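Local coordinates for MUTM (fpg) protein (Thermus thermophilus, PDB 1EE8) that belongs to the MutM (Fpg) family, which combines a beta-rich N-terminal domain with a helix-two-turn-helix region and a zinc finger, at residues A[52-57]-A[72-77]; A[83-86]-A[91-94]. All blocks are in the same frame, centred on the assembly; numbering follows the deposited sequence.

Contact 1: residues A[52-57]-A[72-77]; sequences KFLLFA and GGFRLE
Leu-54 holds CG anti to its backbone N but turned well off the staggered position (chi1 -155°), which carries CD2 out to the ring of Phe-74. Phe-74 has CG anti to its own carbonyl carbon (chi1 -75°), and its ring reaches back toward residues 53-57, running alongside the leucine but the other way. CD2 of Leu-54 lies 3.5 Å from CE2 of Phe-74 and 3.7 Å from its CD2, so one methyl straddles a single ring bond, approaching it obliquely. Phe-56, two residues on and projecting from the same side of its strand, comes from the opposite direction and turns its ring edge to a face of Phe-74. This is a T-shaped pair, with ring centroids 5.7 Å apart and planes at 78°; CE2 of Phe-56 comes within 4.0 Å of CZ of Phe-74. No hydrogen bond joins the segments, and the nearest CA atoms, those of Leu-54 and Gly-73, are 10.4 Å apart. That spacing belongs to two facing layers: the strands are far apart in sheet order, and their side chains meet across the interior of the beta-sandwich of the Fpg N-terminal domain. Helix 3-17 covers Leu-54 with Val-6, Thr-9 and Arg-10. Ala-66 and the ring of Phe-95 pack on Phe-74, while Val-47 touches both Leu-54 and Phe-56.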
ATOM      1  N   LYS A  52     -13.548  18.334   8.235  1.00 21.07           N
ATOM      2  CA  LYS A  52     -14.417  17.199   8.534  1.00 22.13           C
ATOM      3  C   LYS A  52     -13.686  15.880   8.358  1.00 22.41           C
ATOM      4  O   LYS A  52     -14.295  14.817   8.444  1.00 23.35           O
ATOM      5  CB  LYS A  52     -15.634  17.204   7.611  1.00 20.92           C
ATOM      6  CG  LYS A  52     -16.515  18.418   7.758  1.00 22.60           C
ATOM      7  CD  LYS A  52     -17.627  18.405   6.738  1.00 22.21           C
ATOM      8  CE  LYS A  52     -18.427  19.692   6.798  1.00 24.35           C
ATOM      9  NZ  LYS A  52     -19.347  19.809   5.637  1.00 25.92           N
ATOM     10  N   PHE A  53     -12.384  15.942   8.104  1.00 22.65           N
ATOM     11  CA  PHE A  53     -11.609  14.724   7.916  1.00 23.62           C
ATOM     12  C   PHE A  53     -10.989  14.226   9.201  1.00 24.02           C
ATOM     13  O   PHE A  53     -10.572  15.005  10.059  1.00 24.18           O
ATOM     14  CB  PHE A  53     -10.467  14.926   6.915  1.00 22.49           C
ATOM     15  CG  PHE A  53     -10.917  15.231   5.522  1.00 24.47           C
ATOM     16  CD1 PHE A  53     -11.036  16.548   5.091  1.00 23.31           C
ATOM     17  CD2 PHE A  53     -11.184  14.200   4.622  1.00 23.74           C
ATOM     18  CE1 PHE A  53     -11.406  16.833   3.785  1.00 23.63           C
ATOM     19  CE2 PHE A  53     -11.558  14.477   3.312  1.00 22.93           C
ATOM     20  CZ  PHE A  53     -11.667  15.790   2.893  1.00 22.94           C
ATOM     21  N   LEU A  54     -10.919  12.910   9.311  1.00 23.90           N
ATOM     22  CA  LEU A  54     -10.313  12.266  10.457  1.00 24.38           C
ATOM     23  C   LEU A  54      -9.034  11.659   9.882  1.00 23.63           C
ATOM     24  O   LEU A  54      -9.071  11.012   8.834  1.00 22.49           O
ATOM     25  CB  LEU A  54     -11.248  11.179  10.972  1.00 25.65           C
ATOM     26  CG  LEU A  54     -11.167  10.747  12.430  1.00 28.18           C
ATOM     27  CD1 LEU A  54     -11.310  11.955  13.347  1.00 26.69           C
ATOM     28  CD2 LEU A  54     -12.268   9.724  12.696  1.00 28.79           C
ATOM     29  N   LEU A  55      -7.902  11.891  10.535  1.00 23.45           N
ATOM     30  CA  LEU A  55      -6.642  11.347  10.046  1.00 23.85           C
ATOM     31  C   LEU A  55      -5.921  10.528  11.110  1.00 23.94           C
ATOM     32  O   LEU A  55      -5.609  11.033  12.188  1.00 24.12           O
ATOM     33  CB  LEU A  55      -5.707  12.466   9.569  1.00 23.76           C
ATOM     34  CG  LEU A  55      -6.106  13.384   8.409  1.00 25.12           C
ATOM     35  CD1 LEU A  55      -7.110  14.432   8.880  1.00 22.99           C
ATOM     36  CD2 LEU A  55      -4.855  14.068   7.869  1.00 24.46           C
ATOM     37  N   PHE A  56      -5.676   9.256  10.806  1.00 23.84           N
ATOM     38  CA  PHE A  56      -4.951   8.386  11.714  1.00 24.42           C
ATOM     39  C   PHE A  56      -3.485   8.462  11.291  1.00 23.82           C
ATOM     40  O   PHE A  56      -3.141   8.090  10.163  1.00 23.99           O
ATOM     41  CB  PHE A  56      -5.447   6.942  11.592  1.00 25.16           C
ATOM     42  CG  PHE A  56      -6.836   6.728  12.120  1.00 25.93           C
ATOM     43  CD1 PHE A  56      -7.041   6.319  13.433  1.00 26.31           C
ATOM     44  CD2 PHE A  56      -7.945   6.956  11.308  1.00 26.34           C
ATOM     45  CE1 PHE A  56      -8.334   6.140  13.933  1.00 27.70           C
ATOM     46  CE2 PHE A  56      -9.236   6.780  11.797  1.00 27.18           C
ATOM     47  CZ  PHE A  56      -9.429   6.372  13.114  1.00 27.62           C
ATOM     48  N   ALA A  57      -2.634   8.977  12.172  1.00 23.48           N
ATOM     49  CA  ALA A  57      -1.204   9.070  11.877  1.00 22.51           C
ATOM     50  C   ALA A  57      -0.593   7.728  12.265  1.00 22.27           C
ATOM     51  O   ALA A  57      -0.694   7.292  13.415  1.00 21.41           O
ATOM     52  CB  ALA A  57      -0.563  10.200  12.678  1.00 24.25           C
ATOM     53  N   GLY A  72     -21.641   8.367   7.641  1.00 24.09           N
ATOM     54  CA  GLY A  72     -20.487   7.600   8.082  1.00 23.98           C
ATOM     55  C   GLY A  72     -20.091   7.842   9.526  1.00 23.03           C
ATOM     56  O   GLY A  72     -20.256   8.942  10.065  1.00 21.46           O
ATOM     57  N   GLY A  73     -19.563   6.801  10.162  1.00 21.83           N
ATOM     58  CA  GLY A  73     -19.132   6.926  11.540  1.00 20.42           C
ATOM     59  C   GLY A  73     -18.405   5.683  12.006  1.00 19.36           C
ATOM     60  O   GLY A  73     -18.586   4.601  11.442  1.00 19.33           O
ATOM     61  N   PHE A  74     -17.552   5.845  13.011  1.00 19.27           N
ATOM     62  CA  PHE A  74     -16.816   4.723  13.581  1.00 18.84           C
ATOM     63  C   PHE A  74     -17.596   4.281  14.810  1.00 19.09           C
ATOM     64  O   PHE A  74     -18.020   5.120  15.596  1.00 19.61           O
ATOM     65  CB  PHE A  74     -15.403   5.162  13.981  1.00 19.04           C
ATOM     66  CG  PHE A  74     -14.482   5.341  12.815  1.00 19.78           C
ATOM     67  CD1 PHE A  74     -13.950   4.235  12.162  1.00 20.22           C
ATOM     68  CD2 PHE A  74     -14.200   6.611  12.323  1.00 20.59           C
ATOM     69  CE1 PHE A  74     -13.149   4.388  11.028  1.00 20.59           C
ATOM     70  CE2 PHE A  74     -13.402   6.774  11.190  1.00 20.91           C
ATOM     71  CZ  PHE A  74     -12.876   5.659  10.542  1.00 20.96           C
ATOM     72  N   ARG A  75     -17.800   2.973  14.957  1.00 18.58           N
ATOM     73  CA  ARG A  75     -18.534   2.420  16.094  1.00 17.41           C
ATOM     74  C   ARG A  75     -17.672   1.369  16.810  1.00 17.02           C
ATOM     75  O   ARG A  75     -16.768   0.786  16.214  1.00 16.70           O
ATOM     76  CB  ARG A  75     -19.836   1.760  15.621  1.00 19.41           C
ATOM     77  CG  ARG A  75     -20.836   2.691  14.936  1.00 20.50           C
ATOM     78  CD  ARG A  75     -21.278   3.797  15.875  1.00 23.12           C
ATOM     79  NE  ARG A  75     -22.165   4.756  15.225  1.00 26.86           N
ATOM     80  CZ  ARG A  75     -23.440   4.524  14.935  1.00 27.12           C
ATOM     81  NH1 ARG A  75     -24.166   5.463  14.339  1.00 28.91           N
ATOM     82  NH2 ARG A  75     -23.988   3.362  15.251  1.00 27.40           N
ATOM     83  N   LEU A  76     -17.954   1.135  18.087  1.00 17.16           N
ATOM     84  CA  LEU A  76     -17.211   0.142  18.858  1.00 17.19           C
ATOM     85  C   LEU A  76     -17.804  -1.268  18.717  1.00 17.48           C
ATOM     86  O   LEU A  76     -17.185  -2.263  19.118  1.00 16.11           O
ATOM     87  CB  LEU A  76     -17.145   0.573  20.325  1.00 18.51           C
ATOM     88  CG  LEU A  76     -16.450   1.934  20.493  1.00 19.05           C
ATOM     89  CD1 LEU A  76     -16.281   2.256  21.972  1.00 20.23           C
ATOM     90  CD2 LEU A  76     -15.092   1.907  19.802  1.00 19.88           C
ATOM     91  N   GLU A  77     -19.000  -1.344  18.139  1.00 17.33           N
ATOM     92  CA  GLU A  77     -19.681  -2.617  17.885  1.00 20.95           C
ATOM     93  C   GLU A  77     -20.128  -2.625  16.427  1.00 19.03           C
ATOM     94  O   GLU A  77     -20.505  -1.590  15.892  1.00 20.85           O
ATOM     95  CB  GLU A  77     -20.913  -2.781  18.778  1.00 23.77           C
ATOM     96  CG  GLU A  77     -20.754  -3.859  19.820  1.00 30.89           C
ATOM     97  CD  GLU A  77     -20.497  -3.296  21.194  1.00 35.43           C
ATOM     98  OE1 GLU A  77     -19.634  -2.394  21.311  1.00 37.54           O
ATOM     99  OE2 GLU A  77     -21.154  -3.761  22.160  1.00 38.09           O
TER

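Contact 2: residues A[83-86]-A[91-94]; sequences RAAL and RTLY
Ala-85 and Tyr-94 form an antiparallel non-hydrogen-bonded pair, their side chains on one face of the sheet together with that of Thr-92. The alanine methyl meets the tyrosine ring obliquely, CB to CD2 at 4.0 Å. Thr-92 reaches the same cluster along its own strand: with CG2 anti to the backbone N, this methyl sits 3.4 Å above the plane of the Tyr-94 ring, shifted toward the rim. The same CG2 approaches Ala-85 CB diagonally across the strands at 3.9 Å, so one methyl bridges the alanine and the aromatic face. On the other face Leu-86 and Leu-93, the neighbouring hydrogen-bonded pair, lie at a slant to each other. Their CB atoms are 4.0 Å apart, and farther out, with CG rotated to chi1 -90°, roughly anti to the carbonyl carbon, Leu-86 brings CD2 to CD1 of Leu-93 at 4.1 Å. Between the two faces a pair of backbone bonds sets the register. Leu-86 N gives its hydrogen to Leu-93 O at 2.8 Å, in the carbonyl plane, whereas Leu-93 N reaches Leu-86 O at 2.9 Å, tilted 25° from the plane of the Leu-86 carbonyl. Each oxygen also accepts a CA-H contact, Leu-93 O from Ala-85 CA at 3.3 Å and Leu-86 O from Thr-92 CA. The leucine face is buried: Leu-13 and Val-17 of helix 3-17 cover Leu-93, and Leu-22 and Val-25 of strand 21-26 cover Leu-86. At the start of residues 83-86, NE of Arg-83 hydrogen-bonds to Asp-97 O. Paired strands running at 158° to each other, with apolar residues inward and a mixed face outward, make this the antiparallel beta hairpin 82-88/92-96 of the Fpg N-terminal domain.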
ATOM      1  N   ARG A  83     -19.107  -1.234   6.764  1.00 15.84           N
ATOM      2  CA  ARG A  83     -18.445  -1.413   5.472  1.00 18.13           C
ATOM      3  C   ARG A  83     -16.970  -1.765   5.611  1.00 17.30           C
ATOM      4  O   ARG A  83     -16.352  -2.260   4.675  1.00 16.98           O
ATOM      5  CB  ARG A  83     -18.552  -0.126   4.647  1.00 17.36           C
ATOM      6  CG  ARG A  83     -19.952   0.463   4.567  1.00 19.74           C
ATOM      7  CD  ARG A  83     -20.919  -0.455   3.846  1.00 21.48           C
ATOM      8  NE  ARG A  83     -22.231   0.178   3.734  1.00 24.51           N
ATOM      9  CZ  ARG A  83     -23.270  -0.354   3.100  1.00 24.09           C
ATOM     10  NH1 ARG A  83     -23.156  -1.535   2.515  1.00 22.71           N
ATOM     11  NH2 ARG A  83     -24.424   0.301   3.056  1.00 25.97           N
ATOM     12  N   ALA A  84     -16.392  -1.474   6.767  1.00 16.97           N
ATOM     13  CA  ALA A  84     -14.985  -1.795   6.959  1.00 16.06           C
ATOM     14  C   ALA A  84     -14.691  -1.914   8.441  1.00 15.21           C
ATOM     15  O   ALA A  84     -15.470  -1.461   9.268  1.00 15.34           O
ATOM     16  CB  ALA A  84     -14.110  -0.720   6.342  1.00 14.72           C
ATOM     17  N   ALA A  85     -13.567  -2.530   8.771  1.00 14.22           N
ATOM     18  CA  ALA A  85     -13.196  -2.669  10.169  1.00 14.98           C
ATOM     19  C   ALA A  85     -11.705  -2.426  10.326  1.00 15.49           C
ATOM     20  O   ALA A  85     -10.906  -2.945   9.550  1.00 16.37           O
ATOM     21  CB  ALA A  85     -13.555  -4.069  10.675  1.00 13.31           C
ATOM     22  N   LEU A  86     -11.349  -1.616  11.318  1.00 14.87           N
ATOM     23  CA  LEU A  86      -9.960  -1.330  11.625  1.00 16.69           C
ATOM     24  C   LEU A  86      -9.664  -2.270  12.783  1.00 18.29           C
ATOM     25  O   LEU A  86     -10.106  -2.035  13.909  1.00 19.20           O
ATOM     26  CB  LEU A  86      -9.788   0.123  12.078  1.00 16.51           C
ATOM     27  CG  LEU A  86      -9.498   1.189  11.018  1.00 18.82           C
ATOM     28  CD1 LEU A  86     -10.236   0.877   9.743  1.00 21.36           C
ATOM     29  CD2 LEU A  86      -9.872   2.567  11.553  1.00 19.13           C
ATOM     30  N   ARG A  91      -8.501  -4.039  20.136  1.00 28.01           N
ATOM     31  CA  ARG A  91      -9.916  -4.009  19.793  1.00 26.47           C
ATOM     32  C   ARG A  91     -10.130  -3.708  18.319  1.00 24.75           C
ATOM     33  O   ARG A  91      -9.181  -3.602  17.551  1.00 22.68           O
ATOM     34  CB  ARG A  91     -10.647  -2.955  20.619  1.00 27.66           C
ATOM     35  CG  ARG A  91     -10.093  -1.553  20.457  1.00 29.28           C
ATOM     36  CD  ARG A  91     -11.181  -0.516  20.641  1.00 30.89           C
ATOM     37  NE  ARG A  91     -11.936  -0.674  21.884  1.00 33.30           N
ATOM     38  CZ  ARG A  91     -11.440  -0.472  23.100  1.00 34.75           C
ATOM     39  NH1 ARG A  91     -10.173  -0.105  23.256  1.00 36.91           N
ATOM     40  NH2 ARG A  91     -12.221  -0.611  24.164  1.00 34.12           N
ATOM     41  N   THR A  92     -11.392  -3.551  17.943  1.00 23.81           N
ATOM     42  CA  THR A  92     -11.748  -3.278  16.555  1.00 22.31           C
ATOM     43  C   THR A  92     -12.705  -2.097  16.429  1.00 21.95           C
ATOM     44  O   THR A  92     -13.620  -1.938  17.242  1.00 23.20           O
ATOM     45  CB  THR A  92     -12.385  -4.537  15.926  1.00 21.56           C
ATOM     46  OG1 THR A  92     -11.395  -5.565  15.843  1.00 22.12           O
ATOM     47  CG2 THR A  92     -12.920  -4.255  14.519  1.00 20.44           C
ATOM     48  N   LEU A  93     -12.479  -1.264  15.416  1.00 20.03           N
ATOM     49  CA  LEU A  93     -13.333  -0.115  15.147  1.00 18.85           C
ATOM     50  C   LEU A  93     -14.108  -0.445  13.873  1.00 18.28           C
ATOM     51  O   LEU A  93     -13.517  -0.898  12.891  1.00 19.11           O
ATOM     52  CB  LEU A  93     -12.494   1.146  14.903  1.00 19.58           C
ATOM     53  CG  LEU A  93     -11.470   1.543  15.965  1.00 19.35           C
ATOM     54  CD1 LEU A  93     -10.804   2.849  15.561  1.00 19.47           C
ATOM     55  CD2 LEU A  93     -12.169   1.699  17.316  1.00 18.10           C
ATOM     56  N   TYR A  94     -15.415  -0.217  13.874  1.00 16.24           N
ATOM     57  CA  TYR A  94     -16.219  -0.521  12.690  1.00 16.31           C
ATOM     58  C   TYR A  94     -16.707   0.743  11.999  1.00 16.08           C
ATOM     59  O   TYR A  94     -17.228   1.646  12.650  1.00 15.69           O
ATOM     60  CB  TYR A  94     -17.424  -1.384  13.066  1.00 16.50           C
ATOM     61  CG  TYR A  94     -17.046  -2.631  13.829  1.00 16.24           C
ATOM     62  CD1 TYR A  94     -17.008  -2.632  15.222  1.00 15.86           C
ATOM     63  CD2 TYR A  94     -16.700  -3.804  13.157  1.00 15.86           C
ATOM     64  CE1 TYR A  94     -16.635  -3.776  15.935  1.00 15.84           C
ATOM     65  CE2 TYR A  94     -16.320  -4.953  13.857  1.00 15.60           C
ATOM     66  CZ  TYR A  94     -16.293  -4.928  15.248  1.00 16.89           C
ATOM     67  OH  TYR A  94     -15.925  -6.055  15.945  1.00 17.29           O
TER

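How the contacts relate
Contacts 1 and 2 follow one another along the chain, and they lie about 10 Å apart, centre to centre, within the N-terminal domain. Strand 73-75, which supplies Phe-74 to contact 1, is the sheet neighbour of strand 92-96 in contact 2; Arg-75 N lies 2.7 Å from Tyr-94 O, a probable hydrogen bond. Side chains join them too: Phe-74 CE1 packs on Leu-86 CD2 at 3.8 Å, so the aromatic ring that faces strand 53-58 also borders the leucine side of the hairpin. On the other face, Leu-76 O comes within 3.6 Å of Tyr-94 CE1. Neither contact includes the zinc ligands, Cys-238, Cys-241, Cys-258 and Cys-261, which belong to the separate zinc finger.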